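Local structure of TIR-NB-LRR type resistance protein RPV1 (Vitis rotundifolia, 5KU7) at residues E60-V65 with C171-V176; H74-L79 with A120-N125; A95-F100 with F166-C171; R109-S114 with R132-L137. The protein belongs to the TIR-NB-LRR class of plant disease-resistance proteins and is represented here by its TIR domain, a flavodoxin-like alpha/beta fold built on a parallel sheet. All blocks are in the same frame, centred on the assembly; numbering follows the deposited sequence.

Interaction 1 of 4, residues E60-V65 with C171-V176; sequences ESRSSV and CKRLDV
The chain at Arg-62, where it turns a corner, comes closest to the last turn of helix 154-175 at Arg-173, with 9.5 Å between their CA atoms, so long side chains must bridge the gap. The guanidinium groups of Arg-62 and Arg-173 stack face to face: the centres are 4.0 Å apart and the planes diverge by 24°, although the chains that carry them run roughly perpendicular. Arg-173 sends CG anti to its own amide nitrogen (chi1 173°) and then bends at chi2 and chi3, which brings NH2 to 3.2 Å from CD of Arg-62. At the edge of the Arg-62 guanidinium, NH2 has CB of Lys-172 at 4.0 Å. That same NH2 donates to the carbonyl oxygen of Leu-169, one turn earlier in the helix, while NH1 forms a salt bridge with Asp-9 of the neighbouring strand 8-14. No hydrogen bond joins the two segments. Stacking of two like-charged groups is consistent with the positive charge of Arg-62 being offset by Asp-9 and by the helix carbonyl, so that the flat surfaces can meet where the start of the central strand 61-68 meets the C-terminal helix at the surface.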
loop_
_atom_site.group_PDB
_atom_site.type_symbol
_atom_site.label_atom_id
_atom_site.label_comp_id
_atom_site.label_asym_id
_atom_site.label_seq_id
_atom_site.Cartn_x
_atom_site.Cartn_y
_atom_site.Cartn_z
ATOM N N GLU A 60 -5.782 19.141 19.237
ATOM C CA GLU A 60 -6.270 20.079 18.233
ATOM C C GLU A 60 -6.862 19.364 17.027
ATOM O O GLU A 60 -7.124 19.987 15.999
ATOM C CB GLU A 60 -5.160 21.023 17.786
ATOM C CG GLU A 60 -4.773 22.045 18.841
ATOM C CD GLU A 60 -3.517 22.806 18.473
ATOM O OE1 GLU A 60 -3.052 22.684 17.313
ATOM O OE2 GLU A 60 -2.992 23.525 19.347
ATOM N N SER A 61 -7.077 18.059 17.163
ATOM C CA SER A 61 -7.702 17.265 16.112
ATOM C C SER A 61 -9.138 16.915 16.487
ATOM O O SER A 61 -9.419 16.632 17.648
ATOM C CB SER A 61 -6.895 15.987 15.846
ATOM O OG SER A 61 -5.628 16.281 15.264
ATOM N N ARG A 62 -10.044 16.946 15.507
ATOM C CA ARG A 62 -11.448 16.584 15.746
ATOM C C ARG A 62 -11.594 15.093 15.999
ATOM O O ARG A 62 -12.502 14.663 16.691
ATOM C CB ARG A 62 -12.333 16.989 14.569
ATOM C CG ARG A 62 -12.415 18.474 14.324
ATOM C CD ARG A 62 -13.167 18.713 13.049
ATOM N NE ARG A 62 -14.493 18.111 13.129
ATOM C CZ ARG A 62 -15.197 17.684 12.083
ATOM N NH1 ARG A 62 -14.683 17.755 10.852
ATOM N NH2 ARG A 62 -16.408 17.155 12.277
ATOM N N SER A 63 -10.674 14.304 15.455
ATOM C CA SER A 63 -10.708 12.866 15.678
ATOM C C SER A 63 -9.344 12.253 15.479
ATOM O O SER A 63 -8.421 12.906 14.988
ATOM C CB SER A 63 -11.704 12.187 14.733
ATOM O OG SER A 63 -11.257 12.257 13.389
ATOM N N SER A 64 -9.223 10.989 15.863
ATOM C CA SER A 64 -8.039 10.201 15.556
ATOM C C SER A 64 -8.406 8.927 14.778
ATOM O O SER A 64 -9.470 8.338 14.991
ATOM C CB SER A 64 -7.286 9.840 16.833
ATOM O OG SER A 64 -6.754 10.995 17.448
ATOM N N VAL A 65 -7.532 8.533 13.854
ATOM C CA VAL A 65 -7.629 7.239 13.192
ATOM C C VAL A 65 -6.472 6.421 13.701
ATOM O O VAL A 65 -5.329 6.859 13.599
ATOM C CB VAL A 65 -7.541 7.332 11.661
ATOM C CG1 VAL A 65 -7.442 5.946 11.076
ATOM C CG2 VAL A 65 -8.735 8.043 11.089
ATOM N N CYS A 171 -21.152 14.765 9.500
ATOM C CA CYS A 171 -22.409 14.783 10.219
ATOM C C CYS A 171 -22.155 15.349 11.614
ATOM O O CYS A 171 -22.979 16.104 12.133
ATOM C CB CYS A 171 -23.044 13.387 10.309
ATOM S SG CYS A 171 -23.673 12.689 8.734
ATOM N N LYS A 172 -21.011 15.028 12.215
ATOM C CA LYS A 172 -20.703 15.615 13.513
ATOM C C LYS A 172 -20.714 17.134 13.422
ATOM O O LYS A 172 -21.353 17.803 14.231
ATOM C CB LYS A 172 -19.344 15.184 14.063
ATOM C CG LYS A 172 -19.262 13.796 14.631
ATOM C CD LYS A 172 -18.410 13.844 15.903
ATOM C CE LYS A 172 -17.081 14.572 15.710
ATOM N NZ LYS A 172 -16.431 14.890 17.033
ATOM N N ARG A 173 -19.999 17.665 12.431
ATOM C CA ARG A 173 -19.893 19.106 12.231
ATOM C C ARG A 173 -21.240 19.775 11.970
ATOM O O ARG A 173 -21.500 20.874 12.463
ATOM C CB ARG A 173 -18.936 19.425 11.074
ATOM C CG ARG A 173 -18.923 20.916 10.706
ATOM C CD ARG A 173 -17.553 21.388 10.238
ATOM N NE ARG A 173 -16.545 21.309 11.296
ATOM C CZ ARG A 173 -15.253 21.588 11.134
ATOM N NH1 ARG A 173 -14.791 21.967 9.947
ATOM N NH2 ARG A 173 -14.420 21.481 12.160
ATOM N N LEU A 174 -22.103 19.123 11.199
ATOM C CA LEU A 174 -23.375 19.746 10.855
ATOM C C LEU A 174 -24.362 19.747 12.027
ATOM O O LEU A 174 -25.245 20.601 12.096
ATOM C CB LEU A 174 -23.990 19.055 9.639
ATOM C CG LEU A 174 -23.227 19.328 8.345
ATOM C CD1 LEU A 174 -23.851 18.549 7.206
ATOM C CD2 LEU A 174 -23.249 20.817 8.041
ATOM N N ASP A 175 -24.215 18.800 12.948
ATOM C CA ASP A 175 -25.119 18.737 14.086
ATOM C C ASP A 175 -24.761 19.832 15.100
ATOM O O ASP A 175 -25.632 20.356 15.794
ATOM C CB ASP A 175 -25.104 17.337 14.714
ATOM C CG ASP A 175 -25.908 16.322 13.887
ATOM O OD1 ASP A 175 -25.542 15.127 13.862
ATOM O OD2 ASP A 175 -26.910 16.726 13.253
ATOM N N VAL A 176 -23.484 20.201 15.151
ATOM C CA VAL A 176 -23.046 21.346 15.943
ATOM C C VAL A 176 -23.289 22.656 15.197
ATOM O O VAL A 176 -24.386 23.210 15.236
ATOM C CB VAL A 176 -21.553 21.245 16.299
ATOM C CG1 VAL A 176 -21.090 22.515 16.998
ATOM C CG2 VAL A 176 -21.295 20.016 17.153
#

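Interaction 2 of 4, residues H74-L79 with A120-N125; sequences HSRWCL and AGYEEN
Tyr-122 overlaps the first turn of helix 76-91, its CE1 3.7 Å from CG of Arg-76, with its hydroxyl directed at the residues before the helix. The aliphatic part of Arg-76 does the touching: beyond CG and CD the chain bends at chi3 (-45°), which turns the guanidinium off while the methylenes stay on the ring. The guanidinium plane stands 82° from the ring, and NH2 goes instead to a weak hydrogen bond with the carbonyl oxygen of Glu-48. Leu-79, one turn further along the helix, extends head-on toward the tyrosine and sets CD1 at 3.6 Å from CE2 of Tyr-122. The ring is thus contacted by methylene carbons near CE1 and by a methyl near CE2, both approaching obliquely. Its hydroxyl reaches the backbone, with OH 3.2 Å from C of His-74, and hydrogen-bonds to the carbonyl oxygen of Ala-73, just before the segment. The angle to N of Ser-75 is too poor for a bond. This backbone belongs to a helix N-terminus: Ser-75 is the N-cap, and its OG accepts from N of Cys-78 at 3.1 Å with an N-H...O angle of 168°. In the TIR fold the contact therefore joins helix 113-122, through Tyr-122, to the capped beginning of helix 76-91. Trp-133 of helix 130-141 meets the Tyr-122 ring and also touches Arg-76 and Leu-79. The Ser-75 side chain also packs on Arg-15 and lies about 5 Å from a bound malonic acid.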
loop_
_atom_site.group_PDB
_atom_site.type_symbol
_atom_site.label_atom_id
_atom_site.label_comp_id
_atom_site.label_asym_id
_atom_site.label_seq_id
_atom_site.Cartn_x
_atom_site.Cartn_y
_atom_site.Cartn_z
ATOM N N HIS A 74 4.379 -2.335 20.682
ATOM C CA HIS A 74 5.814 -2.415 20.946
ATOM C C HIS A 74 6.442 -1.029 20.978
ATOM O O HIS A 74 7.662 -0.885 21.099
ATOM C CB HIS A 74 6.532 -3.269 19.907
ATOM C CG HIS A 74 6.365 -4.737 20.117
ATOM N ND1 HIS A 74 5.229 -5.421 19.737
ATOM C CD2 HIS A 74 7.182 -5.654 20.686
ATOM C CE1 HIS A 74 5.364 -6.697 20.047
ATOM N NE2 HIS A 74 6.539 -6.864 20.629
ATOM N N SER A 75 5.616 -0.004 20.816
ATOM C CA SER A 75 6.132 1.342 20.882
ATOM C C SER A 75 5.436 2.077 22.010
ATOM O O SER A 75 4.225 2.271 21.982
ATOM C CB SER A 75 5.955 2.055 19.545
ATOM O OG SER A 75 6.055 3.454 19.694
ATOM N N ARG A 76 6.218 2.483 23.005
ATOM C CA ARG A 76 5.687 3.205 24.143
ATOM C C ARG A 76 5.092 4.509 23.662
ATOM O O ARG A 76 4.052 4.936 24.169
ATOM C CB ARG A 76 6.766 3.460 25.198
ATOM C CG ARG A 76 7.529 2.224 25.598
ATOM C CD ARG A 76 8.365 2.456 26.845
ATOM N NE ARG A 76 9.087 3.720 26.792
ATOM C CZ ARG A 76 10.349 3.848 26.399
ATOM N NH1 ARG A 76 11.036 2.782 26.004
ATOM N NH2 ARG A 76 10.914 5.049 26.388
ATOM N N TRP A 77 5.733 5.128 22.672
ATOM C CA TRP A 77 5.200 6.355 22.091
ATOM C C TRP A 77 3.816 6.113 21.516
ATOM O O TRP A 77 2.909 6.908 21.759
ATOM C CB TRP A 77 6.133 6.921 21.019
ATOM C CG TRP A 77 7.348 7.617 21.572
ATOM C CD1 TRP A 77 8.200 7.151 22.539
ATOM C CD2 TRP A 77 7.863 8.895 21.170
ATOM N NE1 TRP A 77 9.203 8.071 22.777
ATOM C CE2 TRP A 77 9.022 9.146 21.948
ATOM C CE3 TRP A 77 7.456 9.856 20.233
ATOM C CZ2 TRP A 77 9.775 10.320 21.814
ATOM C CZ3 TRP A 77 8.207 11.031 20.106
ATOM C CH2 TRP A 77 9.354 11.246 20.892
ATOM N N CYS A 78 3.635 5.024 20.762
ATOM C CA CYS A 78 2.298 4.694 20.264
ATOM C C CYS A 78 1.297 4.565 21.440
ATOM O O CYS A 78 0.177 5.108 21.399
ATOM C CB CYS A 78 2.332 3.400 19.429
ATOM S SG CYS A 78 3.067 3.610 17.745
ATOM N N LEU A 79 1.709 3.863 22.495
ATOM C CA LEU A 79 0.813 3.636 23.631
ATOM C C LEU A 79 0.492 4.945 24.358
ATOM O O LEU A 79 -0.661 5.191 24.728
ATOM C CB LEU A 79 1.407 2.605 24.604
ATOM C CG LEU A 79 1.413 1.182 24.057
ATOM C CD1 LEU A 79 1.933 0.188 25.064
ATOM C CD2 LEU A 79 0.015 0.777 23.599
ATOM N N ALA A 120 4.905 -8.113 27.826
ATOM C CA ALA A 120 5.874 -8.920 28.553
ATOM C C ALA A 120 7.147 -8.100 28.769
ATOM O O ALA A 120 7.661 -8.026 29.884
ATOM C CB ALA A 120 6.179 -10.207 27.812
ATOM N N GLY A 121 7.605 -7.430 27.713
ATOM C CA GLY A 121 8.812 -6.629 27.783
ATOM C C GLY A 121 8.685 -5.388 28.651
ATOM O O GLY A 121 9.686 -4.865 29.146
ATOM N N TYR A 122 7.457 -4.930 28.876
ATOM C CA TYR A 122 7.244 -3.728 29.686
ATOM C C TYR A 122 7.296 -4.022 31.184
ATOM O O TYR A 122 7.513 -3.118 31.996
ATOM C CB TYR A 122 5.902 -3.084 29.331
ATOM C CG TYR A 122 5.895 -2.484 27.947
ATOM C CD1 TYR A 122 7.046 -1.918 27.413
ATOM C CD2 TYR A 122 4.755 -2.505 27.165
ATOM C CE1 TYR A 122 7.055 -1.375 26.143
ATOM C CE2 TYR A 122 4.757 -1.968 25.883
ATOM C CZ TYR A 122 5.911 -1.402 25.383
ATOM O OH TYR A 122 5.921 -0.860 24.121
ATOM N N GLU A 123 7.138 -5.297 31.531
ATOM C CA GLU A 123 6.986 -5.734 32.918
ATOM C C GLU A 123 8.076 -5.239 33.863
ATOM O O GLU A 123 7.795 -4.885 35.009
ATOM C CB GLU A 123 6.929 -7.260 32.975
ATOM C CG GLU A 123 5.628 -7.836 32.453
ATOM C CD GLU A 123 4.428 -7.445 33.298
ATOM O OE1 GLU A 123 4.621 -6.976 34.444
ATOM O OE2 GLU A 123 3.289 -7.596 32.804
ATOM N N GLU A 124 9.316 -5.214 33.388
ATOM C CA GLU A 124 10.439 -4.982 34.285
ATOM C C GLU A 124 10.800 -3.509 34.470
ATOM O O GLU A 124 11.288 -3.130 35.529
ATOM C CB GLU A 124 11.667 -5.749 33.789
ATOM C CG GLU A 124 12.233 -5.238 32.477
ATOM C CD GLU A 124 13.513 -5.951 32.083
ATOM O OE1 GLU A 124 13.877 -6.947 32.748
ATOM O OE2 GLU A 124 14.159 -5.509 31.108
ATOM N N ASN A 125 10.551 -2.671 33.469
ATOM C CA ASN A 125 10.982 -1.275 33.563
ATOM C C ASN A 125 9.872 -0.250 33.364
ATOM O O ASN A 125 10.100 0.949 33.533
ATOM C CB ASN A 125 12.108 -0.997 32.562
ATOM C CG ASN A 125 13.395 -1.720 32.915
ATOM O OD1 ASN A 125 13.688 -1.955 34.088
ATOM N ND2 ASN A 125 14.177 -2.068 31.900
#

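Interaction 3 of 4, residues A95-F100 with F166-C171; sequences AVFPIF and FRQLKC
Phe-97 presents the rim of its ring to helix 154-175, where Gln-168 and Leu-169 meet it at two places. OE1 of Gln-168 is 3.5 Å from CE2 of Phe-97, near the ring plane, an approach in which the amide oxygen faces the ring's edge. The amide itself is turned almost perpendicular, its plane 79° from that of the ring. CD2 of Leu-169 sits at the edge too, 4.0 Å from CE1 of Phe-97, in a purely apolar contact. Gln-168 reaches the ring with a chain extended beyond CG (chi2 -172°), and the two side chains run antiparallel alongside one another. The meeting is by van der Waals contact. Strand 95-101 is an inner strand of the parallel sheet, between strands 61-68 and 146-148, and the long C-terminal helix packs over one face of it, an arrangement that belongs to the flavodoxin-like TIR fold. Further out, NE2 of Gln-168 donates to OG of Ser-164 one turn back, which is consistent with the amide being held with OE1 toward the ring. Ser-63 from one neighbouring strand and Trp-146 from the other both touch Phe-97, and Ile-165 of the same helix adds another apolar contact. The strand is held in the sheet by backbone hydrogen bonds of Phe-97 with Ser-64 and Ile-66.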
loop_
_atom_site.group_PDB
_atom_site.type_symbol
_atom_site.label_atom_id
_atom_site.label_comp_id
_atom_site.label_asym_id
_atom_site.label_seq_id
_atom_site.Cartn_x
_atom_site.Cartn_y
_atom_site.Cartn_z
ATOM N N ALA A 95 -13.492 12.162 18.487
ATOM C CA ALA A 95 -13.941 10.924 17.846
ATOM C C ALA A 95 -12.761 10.020 17.540
ATOM O O ALA A 95 -11.649 10.498 17.325
ATOM C CB ALA A 95 -14.730 11.219 16.572
ATOM N N VAL A 96 -13.002 8.711 17.542
ATOM C CA VAL A 96 -11.935 7.734 17.422
ATOM C C VAL A 96 -12.336 6.611 16.478
ATOM O O VAL A 96 -13.340 5.944 16.698
ATOM C CB VAL A 96 -11.573 7.125 18.781
ATOM C CG1 VAL A 96 -10.470 6.096 18.607
ATOM C CG2 VAL A 96 -11.157 8.220 19.772
ATOM N N PHE A 97 -11.525 6.388 15.451
ATOM C CA PHE A 97 -11.824 5.406 14.410
ATOM C C PHE A 97 -10.741 4.350 14.324
ATOM O O PHE A 97 -9.674 4.612 13.797
ATOM C CB PHE A 97 -11.954 6.093 13.061
ATOM C CG PHE A 97 -12.945 7.206 13.053
ATOM C CD1 PHE A 97 -12.533 8.516 12.896
ATOM C CD2 PHE A 97 -14.298 6.940 13.177
ATOM C CE1 PHE A 97 -13.458 9.545 12.874
ATOM C CE2 PHE A 97 -15.218 7.958 13.153
ATOM C CZ PHE A 97 -14.799 9.263 12.995
ATOM N N PRO A 98 -10.989 3.164 14.890
ATOM C CA PRO A 98 -9.889 2.193 14.891
ATOM C C PRO A 98 -9.897 1.290 13.650
ATOM O O PRO A 98 -10.952 0.809 13.205
ATOM C CB PRO A 98 -10.138 1.388 16.169
ATOM C CG PRO A 98 -11.660 1.435 16.353
ATOM C CD PRO A 98 -12.144 2.726 15.706
ATOM N N ILE A 99 -8.712 1.105 13.097
ATOM C CA ILE A 99 -8.445 0.182 12.009
ATOM C C ILE A 99 -7.558 -0.920 12.523
ATOM O O ILE A 99 -6.479 -0.654 13.051
ATOM C CB ILE A 99 -7.705 0.831 10.831
ATOM C CG1 ILE A 99 -8.532 1.947 10.227
ATOM C CG2 ILE A 99 -7.357 -0.242 9.788
ATOM C CD1 ILE A 99 -7.736 2.815 9.308
ATOM N N PHE A 100 -8.006 -2.151 12.369
ATOM C CA PHE A 100 -7.224 -3.282 12.800
ATOM C C PHE A 100 -6.564 -3.845 11.563
ATOM O O PHE A 100 -7.175 -4.596 10.813
ATOM C CB PHE A 100 -8.115 -4.283 13.529
ATOM C CG PHE A 100 -8.889 -3.660 14.686
ATOM C CD1 PHE A 100 -8.279 -3.464 15.927
ATOM C CD2 PHE A 100 -10.213 -3.246 14.525
ATOM C CE1 PHE A 100 -8.978 -2.878 16.994
ATOM C CE2 PHE A 100 -10.919 -2.656 15.580
ATOM C CZ PHE A 100 -10.301 -2.469 16.820
ATOM N N PHE A 166 -15.452 10.365 6.303
ATOM C CA PHE A 166 -15.975 11.609 5.768
ATOM C C PHE A 166 -17.430 11.850 6.186
ATOM O O PHE A 166 -17.735 12.904 6.733
ATOM C CB PHE A 166 -15.848 11.642 4.244
ATOM C CG PHE A 166 -16.445 12.883 3.617
ATOM C CD1 PHE A 166 -17.738 12.867 3.104
ATOM C CD2 PHE A 166 -15.717 14.049 3.524
ATOM C CE1 PHE A 166 -18.286 13.996 2.507
ATOM C CE2 PHE A 166 -16.265 15.187 2.937
ATOM C CZ PHE A 166 -17.553 15.158 2.431
ATOM N N ARG A 167 -18.309 10.869 5.958
ATOM C CA ARG A 167 -19.709 11.007 6.334
ATOM C C ARG A 167 -19.848 11.275 7.844
ATOM O O ARG A 167 -20.643 12.112 8.261
ATOM C CB ARG A 167 -20.528 9.759 5.949
ATOM C CG ARG A 167 -22.034 9.967 6.215
ATOM C CD ARG A 167 -22.899 8.706 6.101
ATOM N NE ARG A 167 -23.352 8.413 4.743
ATOM C CZ ARG A 167 -24.514 7.823 4.455
ATOM N NH1 ARG A 167 -25.354 7.482 5.427
ATOM N NH2 ARG A 167 -24.847 7.585 3.191
ATOM N N GLN A 168 -19.067 10.575 8.665
ATOM C CA GLN A 168 -19.208 10.726 10.111
ATOM C C GLN A 168 -18.701 12.093 10.579
ATOM O O GLN A 168 -19.356 12.743 11.393
ATOM C CB GLN A 168 -18.472 9.612 10.863
ATOM C CG GLN A 168 -19.045 8.223 10.630
ATOM C CD GLN A 168 -18.438 7.170 11.526
ATOM O OE1 GLN A 168 -18.599 7.203 12.747
ATOM N NE2 GLN A 168 -17.761 6.200 10.918
ATOM N N LEU A 169 -17.614 12.583 9.995
ATOM C CA LEU A 169 -17.074 13.869 10.438
ATOM C C LEU A 169 -17.918 14.998 9.899
ATOM O O LEU A 169 -18.039 16.045 10.528
ATOM C CB LEU A 169 -15.626 14.066 9.989
ATOM C CG LEU A 169 -14.592 13.157 10.648
ATOM C CD1 LEU A 169 -13.243 13.538 10.115
ATOM C CD2 LEU A 169 -14.657 13.337 12.184
ATOM N N LYS A 170 -18.576 14.773 8.777
ATOM C CA LYS A 170 -19.353 15.846 8.233
ATOM C C LYS A 170 -20.667 15.906 9.023
ATOM O O LYS A 170 -21.176 16.988 9.296
ATOM C CB LYS A 170 -19.622 15.632 6.751
ATOM C CG LYS A 170 -20.506 16.730 6.170
ATOM C CD LYS A 170 -20.511 16.733 4.657
ATOM C CE LYS A 170 -20.653 18.153 4.166
ATOM N NZ LYS A 170 -21.636 18.246 3.059
ATOM N N CYS A 171 -21.152 14.765 9.500
ATOM C CA CYS A 171 -22.409 14.783 10.219
ATOM C C CYS A 171 -22.155 15.349 11.614
ATOM O O CYS A 171 -22.979 16.104 12.133
ATOM C CB CYS A 171 -23.044 13.387 10.309
ATOM S SG CYS A 171 -23.673 12.689 8.734
#

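Interaction 4 of 4, residues R109-S114 with R132-L137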
loop_
_atom_site.group_PDB
_atom_site.type_symbol
_atom_site.label_atom_id
_atom_site.label_comp_id
_atom_site.label_asym_id
_atom_site.label_seq_id
_atom_site.Cartn_x
_atom_site.Cartn_y
_atom_site.Cartn_z
ATOM N N ARG A 109 -7.703 -5.941 21.970
ATOM C CA ARG A 109 -8.627 -5.734 23.076
ATOM C C ARG A 109 -8.124 -6.431 24.324
ATOM O O ARG A 109 -8.254 -5.912 25.435
ATOM C CB ARG A 109 -10.027 -6.246 22.697
ATOM C CG ARG A 109 -11.154 -5.815 23.623
ATOM C CD ARG A 109 -12.533 -6.222 23.071
ATOM N NE ARG A 109 -12.672 -7.671 22.917
ATOM C CZ ARG A 109 -12.659 -8.308 21.747
ATOM N NH1 ARG A 109 -12.528 -7.629 20.609
ATOM N NH2 ARG A 109 -12.789 -9.631 21.714
ATOM N N LYS A 110 -7.547 -7.610 24.129
ATOM C CA LYS A 110 -7.154 -8.455 25.246
ATOM C C LYS A 110 -5.637 -8.535 25.412
ATOM O O LYS A 110 -5.155 -9.194 26.320
ATOM C CB LYS A 110 -7.743 -9.864 25.080
ATOM C CG LYS A 110 -9.277 -9.876 25.009
ATOM C CD LYS A 110 -9.885 -11.275 25.083
ATOM C CE LYS A 110 -9.556 -12.171 23.907
ATOM N NZ LYS A 110 -10.182 -13.523 24.127
ATOM N N GLN A 111 -4.896 -7.864 24.533
ATOM C CA GLN A 111 -3.437 -7.920 24.545
ATOM C C GLN A 111 -2.937 -9.348 24.448
ATOM O O GLN A 111 -2.169 -9.800 25.298
ATOM C CB GLN A 111 -2.881 -7.271 25.811
ATOM C CG GLN A 111 -3.104 -5.786 25.853
ATOM C CD GLN A 111 -4.343 -5.435 26.647
ATOM O OE1 GLN A 111 -4.398 -5.680 27.844
ATOM N NE2 GLN A 111 -5.347 -4.861 25.984
ATOM N N GLU A 112 -3.412 -10.060 23.430
ATOM C CA GLU A 112 -2.915 -11.391 23.101
ATOM C C GLU A 112 -2.046 -11.313 21.853
ATOM O O GLU A 112 -1.843 -10.229 21.301
ATOM C CB GLU A 112 -4.073 -12.372 22.900
ATOM C CG GLU A 112 -4.866 -12.625 24.178
ATOM C CD GLU A 112 -6.162 -13.411 23.959
ATOM O OE1 GLU A 112 -6.514 -13.704 22.790
ATOM O OE2 GLU A 112 -6.822 -13.750 24.971
ATOM N N GLY A 113 -1.515 -12.455 21.434
ATOM C CA GLY A 113 -0.586 -12.495 20.320
ATOM C C GLY A 113 0.542 -11.488 20.445
ATOM O O GLY A 113 1.103 -11.288 21.521
ATOM N N SER A 114 0.862 -10.841 19.333
ATOM C CA SER A 114 1.965 -9.902 19.297
ATOM C C SER A 114 1.781 -8.837 20.371
ATOM O O SER A 114 2.750 -8.408 20.988
ATOM C CB SER A 114 2.091 -9.253 17.915
ATOM O OG SER A 114 0.991 -8.404 17.628
ATOM N N ARG A 132 -2.888 1.816 32.477
ATOM C CA ARG A 132 -3.558 2.796 31.617
ATOM C C ARG A 132 -3.361 2.464 30.133
ATOM O O ARG A 132 -4.185 2.822 29.281
ATOM C CB ARG A 132 -3.071 4.210 31.938
ATOM C CG ARG A 132 -3.582 4.682 33.298
ATOM C CD ARG A 132 -3.460 6.177 33.507
ATOM N NE ARG A 132 -4.313 6.901 32.572
ATOM C CZ ARG A 132 -4.694 8.163 32.730
ATOM N NH1 ARG A 132 -4.331 8.840 33.814
ATOM N NH2 ARG A 132 -5.468 8.733 31.816
ATOM N N TRP A 133 -2.254 1.784 29.840
ATOM C CA TRP A 133 -1.952 1.322 28.494
ATOM C C TRP A 133 -2.943 0.229 28.117
ATOM O O TRP A 133 -3.553 0.272 27.047
ATOM C CB TRP A 133 -0.518 0.794 28.403
ATOM C CG TRP A 133 0.537 1.839 28.210
ATOM C CD1 TRP A 133 0.352 3.144 27.850
ATOM C CD2 TRP A 133 1.953 1.663 28.369
ATOM N NE1 TRP A 133 1.568 3.793 27.778
ATOM C CE2 TRP A 133 2.563 2.905 28.091
ATOM C CE3 TRP A 133 2.765 0.577 28.717
ATOM C CZ2 TRP A 133 3.947 3.087 28.153
ATOM C CZ3 TRP A 133 4.143 0.762 28.778
ATOM C CH2 TRP A 133 4.716 2.006 28.499
ATOM N N ARG A 134 -3.099 -0.746 29.015
ATOM C CA ARG A 134 -4.020 -1.860 28.805
ATOM C C ARG A 134 -5.443 -1.339 28.667
ATOM O O ARG A 134 -6.239 -1.842 27.873
ATOM C CB ARG A 134 -3.954 -2.862 29.965
ATOM C CG ARG A 134 -2.607 -3.546 30.138
ATOM C CD ARG A 134 -2.738 -4.858 30.909
ATOM N NE ARG A 134 -2.580 -5.976 29.984
ATOM C CZ ARG A 134 -1.493 -6.736 29.887
ATOM N NH1 ARG A 134 -0.458 -6.525 30.696
ATOM N NH2 ARG A 134 -1.451 -7.719 28.988
ATOM N N THR A 135 -5.763 -0.331 29.464
ATOM C CA THR A 135 -7.088 0.259 29.432
ATOM C C THR A 135 -7.344 0.962 28.096
ATOM O O THR A 135 -8.408 0.810 27.490
ATOM C CB THR A 135 -7.270 1.242 30.593
ATOM O OG1 THR A 135 -7.398 0.502 31.808
ATOM C CG2 THR A 135 -8.507 2.087 30.398
ATOM N N ALA A 136 -6.355 1.714 27.627
ATOM C CA ALA A 136 -6.507 2.473 26.388
ATOM C C ALA A 136 -6.649 1.556 25.155
ATOM O O ALA A 136 -7.425 1.850 24.236
ATOM C CB ALA A 136 -5.353 3.421 26.219
ATOM N N LEU A 137 -5.896 0.457 25.139
ATOM C CA LEU A 137 -6.015 -0.536 24.074
ATOM C C LEU A 137 -7.400 -1.158 24.087
ATOM O O LEU A 137 -8.085 -1.193 23.066
ATOM C CB LEU A 137 -4.955 -1.629 24.219
ATOM C CG LEU A 137 -3.529 -1.233 23.857
ATOM C CD1 LEU A 137 -2.561 -2.341 24.257
ATOM C CD2 LEU A 137 -3.409 -0.906 22.366
#
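OE1 of Gln-111 accepts a hydrogen bond from NE of Arg-134 at 2.8 Å, the one hydrogen bond between the two segments. It is moderately bent, with an N-H...O angle of 148°, and the donor is tilted 18° from the carbonyl plane of the amide. The amide and guanidinium planes are 54° apart, so the groups meet at an angle, not as a coplanar pair. Arg-134 folds back through a bend at chi3, which also leaves NH2 3.5 Å from CB of Gln-111; its guanidinium makes a cation-pi contact with Phe-119. At the other end of the Gln-111 amide, NE2 donates to the carbonyl oxygen of Val-108 and to OG1 of Thr-138, so both ends of this buried group have partners and its rotation is fixed. Leu-137, one turn after Arg-134, lies beside it: CD1 is 3.8 Å from CG of Gln-111, and CB is 3.7 Å from NE2. Leu-137 further touches Val-108 and Phe-119, and Gln-111 itself packs on Phe-119. Backbone bonds from N of Glu-112 to O of His-107 and from N of Gln-111 to O of Val-108 close helix 105-110. With its positive phi, Gln-111 is the C-prime residue of this Schellman motif, and its side chain ties the helix terminus to helix 130-141.

How the interactions relate
The four contacts fall into two groups within one TIR domain. Interactions 1 and 3 lie about 8 Å apart between centres, share helix 154-175 and Cys-171, and reach neighbouring strands 61-68 and 95-101 of the parallel sheet. Interactions 2 and 4 have centres about 11 Å apart, both use helix 113-122, and are in direct contact. Centres of interactions 1 and 2 are about 31 Å apart, on opposite sides of the chain's centre. Along the sequence interaction 1 encloses the other three, interaction 3 encloses interaction 4, and interactions 2 and 4 alternate. The C-terminal helix is thus closed onto the sheet in one group, while the other joins helices from the middle of the chain.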